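Local coordinates for putative trimethylamine methyltransferase (Rhizobium meliloti, PDB 4YYC), which is a putative trimethylamine methyltransferase that probably transfers methyl groups, at residues 225-230 and 503-508; 120-125 and 199-204; 218-223 and 510-515; 193-198 and 515-520. All blocks are in the same frame, centred on the assembly; numbering follows the deposited sequence. Where two conformers were deposited one is given.

Contact 1: residues 225-230 and 503-508; sequences AKILFG and PAIDEA
Ile227 and Leu228 of 225-230 meet Ile505 and Ala508 of 503-508 in a contact of apolar side chains with no hydrogen bond across it. The branch methyl of Ile227 makes the closest approach, its CG2 lying 3.6 Å from Ala508 CB. With CG1 beside the backbone N (chi1 -71°), this methyl is left anti to that nitrogen and faces the partner helix. Ile505 fills the next place along: its CG2 lies 3.9 Å from Leu228 CD1, the two side chains meeting at a slant. The other end of Ile505, CD1, rests 3.7 Å from Leu228 O, so one isoleucine touches both the side chain and the backbone of Leu228. Ala508, with only a methyl, lets Ile227 come close to the opposing backbone, and Ile227 CD1 reaches to 4.1 Å from Ala508 O. Helical stretches 225-229 and 503-508 run antiparallel, at 168°, with a closest approach of their axes of 9.5 Å. Beyond this shell the first helix stops at Gly230, whose N still bonds to Lys226 O while its positive phi turns the chain away. Lys226, pointing elsewhere, forms salt bridges with Asp231 and Glu235 of helix 231-236. Ile227 also touches Leu509 and Phe512. Leu228 leans on the loop residue Arg122, helix 231-236 packs on Ala225 and Phe229, and helix 503-518 forms with the C-terminal end of helix 215-229 an antiparallel helix pair at the surface.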
# COMPACT_ATOMS: atom_id res chain seq x y z
N ALA A 225 10.10 -33.75 -14.42
CA ALA A 225 9.17 -33.02 -15.27
C ALA A 225 8.86 -33.81 -16.53
O ALA A 225 7.69 -33.81 -17.00
CB ALA A 225 9.74 -31.67 -15.65
N LYS A 226 9.87 -34.48 -17.10
CA LYS A 226 9.65 -35.28 -18.31
C LYS A 226 8.79 -36.49 -18.05
O LYS A 226 7.98 -36.85 -18.90
CB LYS A 226 10.95 -35.68 -18.97
CG LYS A 226 11.69 -34.52 -19.57
CD LYS A 226 12.95 -34.90 -20.34
CE LYS A 226 13.51 -33.66 -21.02
NZ LYS A 226 14.56 -33.99 -21.97
N ILE A 227 8.94 -37.13 -16.89
CA ILE A 227 8.02 -38.20 -16.48
C ILE A 227 6.57 -37.68 -16.41
O ILE A 227 5.64 -38.36 -16.85
CB ILE A 227 8.45 -38.81 -15.12
CG1 ILE A 227 9.73 -39.62 -15.31
CG2 ILE A 227 7.35 -39.70 -14.55
CD1 ILE A 227 10.58 -39.87 -14.08
N LEU A 228 6.40 -36.49 -15.89
CA LEU A 228 5.08 -35.89 -15.67
C LEU A 228 4.39 -35.41 -16.96
O LEU A 228 3.23 -35.69 -17.18
CB LEU A 228 5.22 -34.75 -14.68
CG LEU A 228 3.97 -33.97 -14.38
CD1 LEU A 228 2.84 -34.85 -13.87
CD2 LEU A 228 4.31 -32.91 -13.36
N PHE A 229 5.14 -34.67 -17.78
CA PHE A 229 4.59 -33.95 -18.95
C PHE A 229 4.96 -34.60 -20.30
O PHE A 229 4.33 -34.29 -21.33
CB PHE A 229 5.21 -32.56 -19.00
CG PHE A 229 4.70 -31.62 -17.96
CD1 PHE A 229 3.55 -30.89 -18.18
CD2 PHE A 229 5.41 -31.40 -16.78
CE1 PHE A 229 3.08 -29.97 -17.26
CE2 PHE A 229 4.94 -30.49 -15.83
CZ PHE A 229 3.78 -29.78 -16.06
N GLY A 230 5.97 -35.46 -20.32
CA GLY A 230 6.53 -35.97 -21.58
C GLY A 230 7.85 -35.32 -21.97
O GLY A 230 8.07 -34.12 -21.70
N PRO A 503 -2.08 -42.67 -11.71
CA PRO A 503 -1.26 -43.61 -10.95
C PRO A 503 -0.01 -44.14 -11.65
O PRO A 503 0.99 -44.38 -10.98
CB PRO A 503 -2.23 -44.75 -10.63
CG PRO A 503 -3.32 -44.60 -11.64
CD PRO A 503 -3.46 -43.15 -11.87
N ALA A 504 -0.04 -44.28 -12.97
CA ALA A 504 1.14 -44.65 -13.72
C ALA A 504 2.25 -43.60 -13.62
O ALA A 504 3.44 -43.93 -13.48
CB ALA A 504 0.78 -44.88 -15.18
N ILE A 505 1.86 -42.34 -13.66
CA ILE A 505 2.84 -41.24 -13.49
C ILE A 505 3.37 -41.22 -12.07
O ILE A 505 4.56 -41.11 -11.87
CB ILE A 505 2.22 -39.87 -13.85
CG1 ILE A 505 1.87 -39.86 -15.34
CG2 ILE A 505 3.18 -38.73 -13.51
CD1 ILE A 505 1.25 -38.57 -15.87
N ASP A 506 2.48 -41.35 -11.09
CA ASP A 506 2.89 -41.42 -9.70
C ASP A 506 3.94 -42.54 -9.49
O ASP A 506 4.98 -42.31 -8.92
CB ASP A 506 1.68 -41.64 -8.82
CG ASP A 506 1.94 -41.32 -7.36
OD1 ASP A 506 2.93 -40.63 -7.04
OD2 ASP A 506 1.11 -41.74 -6.52
N GLU A 507 3.64 -43.74 -10.00
CA GLU A 507 4.53 -44.89 -9.85
C GLU A 507 5.89 -44.61 -10.50
O GLU A 507 6.93 -44.93 -9.92
CB GLU A 507 3.88 -46.15 -10.43
CG GLU A 507 4.75 -47.38 -10.47
N ALA A 508 5.88 -44.04 -11.70
CA ALA A 508 7.12 -43.72 -12.38
C ALA A 508 7.94 -42.69 -11.64
O ALA A 508 9.16 -42.76 -11.60
CB ALA A 508 6.84 -43.23 -13.79

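Contact 2: residues 120-125 and 199-204; sequences HARNPE and SHIRYS
Arg122 reaches across from its loop to Ile201 and Ser204, at the C-terminal end of helix 192-202 and just after it, and the tight part of the contact is its guanidinium among backbone carbonyls there. Arg122 NE donates to Ser204 O over 3.0 Å, a bent bond (144°) that meets the oxygen in its carbonyl plane, on a lone pair; the acceptor itself is tilted somewhat from the guanidinium plane. Arg122 NH2 adds a weak bond to the same oxygen, and Ile201 O lies 2.9 Å from Arg122 NE, oblique to the group. Arg122 NH1 turns elsewhere and bonds to Tyr500 O. The chain takes the crowded position at CG (chi1 70°) and then runs extended to NE, bringing Arg122 CD to 4.1 Å from Ile201 CG2. Just past Arg122 the loop makes an Asx turn, Glu125 N donating to Asn123 OD1 from above the carbonyl plane at 3.1 Å, while Asn123 ND2 bonds to Asp205 OD2. A positive group set beside the carbonyls of a helix C-terminus, as here at 199-202, probably has a favourable electrostatic environment. With a methionine in place of Arg122, Ser204 O and Tyr500 O would probably lose their guanidinium donors and the loop would be less firmly held to the helix end. The other side of the contact is looser: there the Arg202 guanidinium, deposited in two conformers, gives only a doubtful approach of like charge.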
# COMPACT_ATOMS: atom_id res chain seq x y z
N HIS A 120 3.59 -23.72 -17.96
CA HIS A 120 2.60 -24.77 -18.07
C HIS A 120 2.45 -25.50 -16.74
O HIS A 120 3.45 -25.77 -16.06
CB HIS A 120 2.97 -25.75 -19.17
CG HIS A 120 2.91 -25.12 -20.53
ND1 HIS A 120 1.83 -25.28 -21.37
CD2 HIS A 120 3.75 -24.28 -21.17
CE1 HIS A 120 2.02 -24.58 -22.47
NE2 HIS A 120 3.18 -23.95 -22.37
N ALA A 121 1.23 -25.86 -16.43
CA ALA A 121 0.90 -26.64 -15.23
C ALA A 121 0.43 -28.00 -15.66
O ALA A 121 -0.10 -28.19 -16.75
CB ALA A 121 -0.21 -25.93 -14.45
N ARG A 122 0.54 -28.97 -14.77
CA ARG A 122 0.14 -30.32 -15.13
C ARG A 122 -1.38 -30.41 -15.35
O ARG A 122 -1.81 -31.24 -16.11
CB ARG A 122 0.62 -31.33 -14.09
CG ARG A 122 -0.09 -31.25 -12.74
CD ARG A 122 0.53 -32.26 -11.80
NE ARG A 122 -0.17 -32.50 -10.54
CZ ARG A 122 -1.23 -33.28 -10.38
NH1 ARG A 122 -1.78 -33.91 -11.42
NH2 ARG A 122 -1.75 -33.48 -9.17
N ASN A 123 -2.15 -29.54 -14.69
CA ASN A 123 -3.52 -29.28 -15.06
C ASN A 123 -3.50 -28.02 -15.93
O ASN A 123 -3.26 -26.94 -15.42
CB ASN A 123 -4.39 -29.05 -13.82
CG ASN A 123 -5.79 -28.56 -14.14
OD1 ASN A 123 -6.17 -28.39 -15.30
ND2 ASN A 123 -6.59 -28.38 -13.09
N PRO A 124 -3.75 -28.15 -17.25
CA PRO A 124 -3.60 -27.01 -18.17
C PRO A 124 -4.47 -25.81 -17.86
O PRO A 124 -4.12 -24.69 -18.21
CB PRO A 124 -3.97 -27.60 -19.53
CG PRO A 124 -3.74 -29.06 -19.37
CD PRO A 124 -4.16 -29.36 -17.97
N GLU A 125 -5.56 -26.03 -17.15
CA GLU A 125 -6.37 -24.90 -16.68
C GLU A 125 -5.63 -23.96 -15.73
O GLU A 125 -6.05 -22.81 -15.53
CB GLU A 125 -7.62 -25.39 -16.00
CG GLU A 125 -8.59 -26.06 -16.95
CD GLU A 125 -8.92 -25.18 -18.17
OE1 GLU A 125 -9.53 -24.11 -17.95
OE2 GLU A 125 -8.53 -25.54 -19.32
N SER A 199 6.40 -33.23 -4.02
CA SER A 199 5.30 -32.62 -3.24
C SER A 199 4.47 -31.65 -4.09
O SER A 199 3.25 -31.63 -4.00
CB SER A 199 5.85 -31.91 -1.99
OG SER A 199 6.42 -32.87 -1.15
N HIS A 200 5.13 -30.85 -4.93
CA HIS A 200 4.44 -29.95 -5.85
C HIS A 200 3.59 -30.69 -6.87
O HIS A 200 2.63 -30.14 -7.38
CB HIS A 200 5.42 -29.02 -6.56
CG HIS A 200 6.04 -27.99 -5.65
ND1 HIS A 200 5.31 -26.96 -5.10
CD2 HIS A 200 7.31 -27.83 -5.19
CE1 HIS A 200 6.10 -26.21 -4.35
NE2 HIS A 200 7.31 -26.71 -4.39
N ILE A 201 3.94 -31.93 -7.17
CA ILE A 201 3.18 -32.72 -8.14
C ILE A 201 2.04 -33.45 -7.48
O ILE A 201 0.93 -33.49 -8.04
CB ILE A 201 4.11 -33.69 -8.92
CG1 ILE A 201 5.20 -32.90 -9.63
CG2 ILE A 201 3.29 -34.54 -9.88
CD1 ILE A 201 6.37 -33.71 -10.14
N ARG A 202 2.32 -34.05 -6.32
CA ARG A 202 1.34 -34.92 -5.63
C ARG A 202 0.24 -34.08 -4.97
O ARG A 202 -0.93 -34.48 -4.98
CB ARG A 202 2.08 -35.80 -4.60
CG ARG A 202 1.24 -36.77 -3.76
CD ARG A 202 0.44 -37.78 -4.58
NE ARG A 202 -0.70 -37.09 -5.13
CZ ARG A 202 -1.77 -37.62 -5.69
NH1 ARG A 202 -1.98 -38.94 -5.74
NH2 ARG A 202 -2.66 -36.74 -6.15
N TYR A 203 0.59 -32.93 -4.39
CA TYR A 203 -0.33 -32.18 -3.55
C TYR A 203 -0.87 -30.94 -4.22
O TYR A 203 -1.72 -30.23 -3.64
CB TYR A 203 0.31 -31.85 -2.22
CG TYR A 203 0.67 -33.09 -1.44
CD1 TYR A 203 -0.31 -33.85 -0.83
CD2 TYR A 203 1.98 -33.54 -1.36
CE1 TYR A 203 0.02 -35.00 -0.12
CE2 TYR A 203 2.33 -34.70 -0.67
CZ TYR A 203 1.35 -35.41 -0.04
OH TYR A 203 1.69 -36.57 0.63
N SER A 204 -0.44 -30.68 -5.45
CA SER A 204 -0.95 -29.50 -6.19
C SER A 204 -0.99 -29.84 -7.67
O SER A 204 -0.34 -30.82 -8.10
CB SER A 204 -0.00 -28.34 -5.99
OG SER A 204 -0.60 -27.15 -6.50

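Contact 3: residues 218-223 and 510-515; sequences AEDTVA and KEFIAK
The Phe512 ring is met at its edge by the carboxylate of Asp220: OD1 lies near the ring plane, 3.8 Å from CZ, and the two flat groups stand almost perpendicular, 82° apart. Ala223 comes at the ring obliquely, its CB 3.7 Å from the same Phe512 CZ and 3.8 Å from CE1. This is side-by-side packing of antiparallel helices, in which helix 503-518 covers helix 215-229, the longer of two helices in the crossover linking the parallel strands 208-209 and 240-245. Of residues 510-515, Phe512 makes the contact. Its CG is anti to the backbone N (chi1 174°), which extends the ring straight across to the other helix. Oxygen near the hydrogen-bearing rim of a phenyl ring is probably mildly favourable, but the carboxylate is held mainly by others: OD2 bonds to His193 NE2, and OD1 forms a salt bridge with Arg516 NE. Asp220 is thus a buried charge with partners on two other helical segments. The Phe512 side chain also touches Met224, so apolar groups of helix 215-229 border it as well. A serine in place of Phe512 would remove the ring and is likely to leave a gap beside Ala223, with the Asp220 carboxylate losing the neighbour at its flank. Farther round the ring, Phe512 CE2 lies 4.0 Å from the backbone carbonyl oxygen of Asp220.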
# COMPACT_ATOMS: atom_id res chain seq x y z
N ALA A 218 19.01 -29.91 -10.50
CA ALA A 218 18.30 -29.34 -11.63
C ALA A 218 18.07 -30.42 -12.68
O ALA A 218 16.99 -30.49 -13.26
CB ALA A 218 19.05 -28.14 -12.18
N GLU A 219 19.08 -31.27 -12.95
CA GLU A 219 18.88 -32.37 -13.89
C GLU A 219 17.77 -33.31 -13.41
O GLU A 219 16.91 -33.73 -14.19
CB GLU A 219 20.20 -33.12 -14.12
CG GLU A 219 21.19 -32.27 -14.91
CD GLU A 219 22.58 -32.85 -14.95
OE1 GLU A 219 22.87 -33.78 -14.18
OE2 GLU A 219 23.38 -32.38 -15.79
N ASP A 220 17.78 -33.60 -12.11
CA ASP A 220 16.70 -34.44 -11.55
C ASP A 220 15.32 -33.79 -11.72
O ASP A 220 14.34 -34.49 -12.01
CB ASP A 220 16.92 -34.73 -10.07
CG ASP A 220 18.06 -35.70 -9.80
OD1 ASP A 220 18.54 -36.45 -10.69
OD2 ASP A 220 18.51 -35.77 -8.62
N THR A 221 15.22 -32.47 -11.54
CA THR A 221 13.96 -31.78 -11.72
C THR A 221 13.47 -31.94 -13.15
O THR A 221 12.31 -32.24 -13.37
CB THR A 221 14.10 -30.29 -11.38
OG1 THR A 221 14.53 -30.12 -10.01
CG2 THR A 221 12.79 -29.52 -11.60
N VAL A 222 14.37 -31.75 -14.11
CA VAL A 222 14.01 -31.92 -15.52
C VAL A 222 13.55 -33.35 -15.77
O VAL A 222 12.58 -33.57 -16.48
CB VAL A 222 15.17 -31.48 -16.46
CG1 VAL A 222 14.87 -31.83 -17.91
CG2 VAL A 222 15.41 -29.99 -16.32
N ALA A 223 14.23 -34.33 -15.22
CA ALA A 223 13.85 -35.72 -15.43
C ALA A 223 12.46 -36.02 -14.87
O ALA A 223 11.66 -36.72 -15.52
CB ALA A 223 14.92 -36.66 -14.83
N LYS A 510 7.83 -42.18 -8.32
CA LYS A 510 8.33 -42.85 -7.13
C LYS A 510 9.48 -43.78 -7.48
O LYS A 510 10.42 -43.88 -6.72
CB LYS A 510 7.22 -43.68 -6.49
CG LYS A 510 6.14 -42.87 -5.83
CD LYS A 510 5.06 -43.83 -5.35
CE LYS A 510 4.13 -43.10 -4.43
NZ LYS A 510 4.76 -42.86 -3.11
N GLU A 511 9.39 -44.44 -8.62
CA GLU A 511 10.50 -45.35 -9.05
C GLU A 511 11.76 -44.57 -9.31
O GLU A 511 12.84 -44.99 -8.88
CB GLU A 511 10.13 -46.18 -10.27
CG GLU A 511 9.29 -47.39 -9.90
CD GLU A 511 8.90 -48.25 -11.08
OE1 GLU A 511 7.74 -48.75 -11.04
OE2 GLU A 511 9.76 -48.47 -11.99
N PHE A 512 11.62 -43.41 -9.96
CA PHE A 512 12.76 -42.52 -10.24
C PHE A 512 13.41 -42.03 -8.96
O PHE A 512 14.64 -42.05 -8.81
CB PHE A 512 12.33 -41.34 -11.08
CG PHE A 512 13.42 -40.30 -11.29
CD1 PHE A 512 14.38 -40.46 -12.30
CD2 PHE A 512 13.52 -39.19 -10.45
CE1 PHE A 512 15.41 -39.53 -12.46
CE2 PHE A 512 14.55 -38.27 -10.61
CZ PHE A 512 15.48 -38.44 -11.62
N ILE A 513 12.56 -41.56 -8.06
CA ILE A 513 13.04 -41.03 -6.79
C ILE A 513 13.79 -42.12 -6.03
O ILE A 513 14.86 -41.84 -5.51
CB ILE A 513 11.89 -40.42 -5.97
CG1 ILE A 513 11.38 -39.18 -6.70
CG2 ILE A 513 12.34 -40.09 -4.55
CD1 ILE A 513 10.08 -38.69 -6.12
N ALA A 514 13.18 -43.29 -5.91
CA ALA A 514 13.80 -44.38 -5.16
C ALA A 514 15.15 -44.76 -5.74
O ALA A 514 16.11 -45.03 -5.00
CB ALA A 514 12.87 -45.60 -5.08
N LYS A 515 15.23 -44.84 -7.06
CA LYS A 515 16.47 -45.16 -7.72
C LYS A 515 17.54 -44.11 -7.42
O LYS A 515 18.66 -44.45 -7.07
CB LYS A 515 16.20 -45.32 -9.21
CG LYS A 515 17.42 -45.51 -10.09
CD LYS A 515 16.98 -45.85 -11.51

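Contact 4: residues 193-198 and 515-520; sequences HLDMVY and KRKDSM
Lys517 and Asp195 form the salt bridge that ties the two segments, with NZ 2.7 Å from OD2. The ammonium uses the syn lone pair of OD2, on the side of the other carboxylate oxygen, and Lys517 NZ stands 3.3 Å from Asp195 OD1. The lysine chain is extended beyond CG, and it crosses the aspartate at about a right angle. The methylenes beneath the charge are used as well: Leu194 CD1 packs 3.9 Å from Lys517 CG, the two side chains sliding past each other in opposite directions. The same leucine methyl, Leu194 CD1, lies 4.0 Å from Arg516 CB, where the leucine and the arginine cross nearly at right angles. Bends in the Arg516 chain carry its guanidinium to Asp220 of a third helix. Just beyond, helix 503-518 ends, and Arg516 O takes two donors, Ser519 N and Ser519 OG, the hydroxyl at 2.7 Å. Leu194 CG sits 3.5 Å above one face of the His193 ring, offset toward the rim. Leu194 also meets Phe512 and Ile513, so it lies buried between the helices while the salt bridge lies nearer the surface. An apolar residue beneath a charged pair joins the helix that precedes strand 208-209 to the final helix of the chain, a layered helical packing consistent with the outer helices of an alpha/beta barrel.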
# COMPACT_ATOMS: atom_id res chain seq x y z
N HIS A 193 15.55 -32.48 -2.40
CA HIS A 193 15.01 -31.91 -3.63
C HIS A 193 14.01 -32.81 -4.34
O HIS A 193 13.03 -32.34 -4.96
CB HIS A 193 16.12 -31.54 -4.62
CG HIS A 193 16.86 -32.72 -5.20
ND1 HIS A 193 17.75 -33.48 -4.48
CD2 HIS A 193 16.83 -33.26 -6.44
CE1 HIS A 193 18.27 -34.41 -5.26
NE2 HIS A 193 17.73 -34.29 -6.45
N LEU A 194 14.23 -34.12 -4.24
CA LEU A 194 13.36 -35.07 -4.92
C LEU A 194 11.96 -35.05 -4.29
O LEU A 194 10.95 -35.01 -4.99
CB LEU A 194 13.95 -36.48 -4.77
CG LEU A 194 15.29 -36.65 -5.47
CD1 LEU A 194 16.01 -37.85 -4.92
CD2 LEU A 194 15.15 -36.69 -6.98
N ASP A 195 11.94 -35.05 -2.98
CA ASP A 195 10.66 -34.96 -2.22
C ASP A 195 9.96 -33.62 -2.37
O ASP A 195 8.72 -33.57 -2.36
CB ASP A 195 10.92 -35.29 -0.75
CG ASP A 195 11.37 -36.70 -0.57
OD1 ASP A 195 10.56 -37.66 -0.75
OD2 ASP A 195 12.57 -36.90 -0.34
N MSE A 196 10.76 -32.57 -2.49
CA MSE A 196 10.23 -31.20 -2.63
C MSE A 196 9.53 -31.15 -3.98
O MSE A 196 8.37 -30.75 -4.05
CB MSE A 196 11.35 -30.21 -2.48
CG MSE A 196 11.82 -30.13 -1.03
SE MSE A 196 13.68 -29.42 -0.91
CE MSE A 196 13.14 -27.61 -1.09
N VAL A 197 10.21 -31.52 -5.07
CA VAL A 197 9.54 -31.50 -6.38
C VAL A 197 8.30 -32.43 -6.39
O VAL A 197 7.21 -32.07 -6.86
CB VAL A 197 10.50 -31.84 -7.54
CG1 VAL A 197 9.75 -32.03 -8.85
CG2 VAL A 197 11.59 -30.76 -7.64
N TYR A 198 8.46 -33.63 -5.86
CA TYR A 198 7.36 -34.57 -5.80
C TYR A 198 6.15 -33.97 -5.10
O TYR A 198 5.00 -34.16 -5.53
CB TYR A 198 7.75 -35.85 -5.09
CG TYR A 198 6.61 -36.86 -5.01
CD1 TYR A 198 6.26 -37.64 -6.12
CD2 TYR A 198 5.86 -37.00 -3.87
CE1 TYR A 198 5.22 -38.58 -6.05
CE2 TYR A 198 4.81 -37.90 -3.78
CZ TYR A 198 4.48 -38.69 -4.88
OH TYR A 198 3.43 -39.57 -4.74
N LYS A 515 15.23 -44.84 -7.06
CA LYS A 515 16.47 -45.16 -7.72
C LYS A 515 17.54 -44.11 -7.42
O LYS A 515 18.66 -44.45 -7.07
CB LYS A 515 16.20 -45.32 -9.21
CG LYS A 515 17.42 -45.51 -10.09
CD LYS A 515 16.98 -45.85 -11.51
N ARG A 516 17.18 -42.84 -7.51
CA ARG A 516 18.12 -41.78 -7.21
C ARG A 516 18.56 -41.83 -5.77
O ARG A 516 19.73 -41.71 -5.49
CB ARG A 516 17.53 -40.40 -7.56
CG ARG A 516 17.35 -40.18 -9.05
CD ARG A 516 18.67 -40.07 -9.85
NE ARG A 516 19.34 -38.89 -9.42
CZ ARG A 516 20.48 -38.79 -8.76
NH1 ARG A 516 21.30 -39.83 -8.56
NH2 ARG A 516 20.86 -37.60 -8.37
N LYS A 517 17.63 -42.03 -4.82
CA LYS A 517 18.01 -42.09 -3.40
C LYS A 517 18.95 -43.27 -3.12
O LYS A 517 19.88 -43.15 -2.31
CB LYS A 517 16.76 -42.16 -2.51
CG LYS A 517 15.99 -40.85 -2.50
CD LYS A 517 14.96 -40.84 -1.39
CE LYS A 517 14.23 -39.55 -1.35
NZ LYS A 517 13.28 -39.46 -0.21
N ASP A 518 18.67 -44.40 -3.74
CA ASP A 518 19.51 -45.59 -3.51
C ASP A 518 20.91 -45.44 -4.09
O ASP A 518 21.82 -46.17 -3.68
CB ASP A 518 18.87 -46.86 -4.08
CG ASP A 518 19.42 -48.14 -3.42
OD1 ASP A 518 19.30 -48.25 -2.17
OD2 ASP A 518 20.00 -49.02 -4.10
N SER A 519 21.08 -44.54 -5.05
CA SER A 519 22.39 -44.34 -5.68
C SER A 519 23.37 -43.48 -4.87
O SER A 519 24.51 -43.35 -5.29
CB SER A 519 22.19 -43.72 -7.06
OG SER A 519 21.91 -42.34 -6.96
N MSE A 520 22.94 -42.93 -3.74
CA MSE A 520 23.73 -42.00 -2.94
C MSE A 520 23.59 -42.32 -1.48
O MSE A 520 22.48 -42.62 -1.04
CB MSE A 520 23.11 -40.62 -3.05
CG MSE A 520 23.04 -40.15 -4.49
SE MSE A 520 22.65 -38.26 -4.43
CE MSE A 520 20.71 -38.37 -4.75

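Contacts 1, 3 and 4 all use helix 503-518, laid over helix 215-229 in contacts 1 and 3 and over helix 192-202 in contact 4. Contact 2 uses the far end of helix 192-202 and holds a loop instead; it lies closest to the chain centre, about 17 Å from it to the contact's centre, against 24 to 26 Å for the others. Contact 1 is a surface patch of apolar side chains without polar bonds, whereas contacts 2, 3 and 4 are partly buried. Their chemistry also differs: carbonyls receive a guanidinium in contact 2, a ring meets a carboxylate in contact 3, and opposite charges pair in contact 4. Contacts 3 and 4 interlock through Asp220, and Asp506 with Tyr198 links contacts 1 and 4.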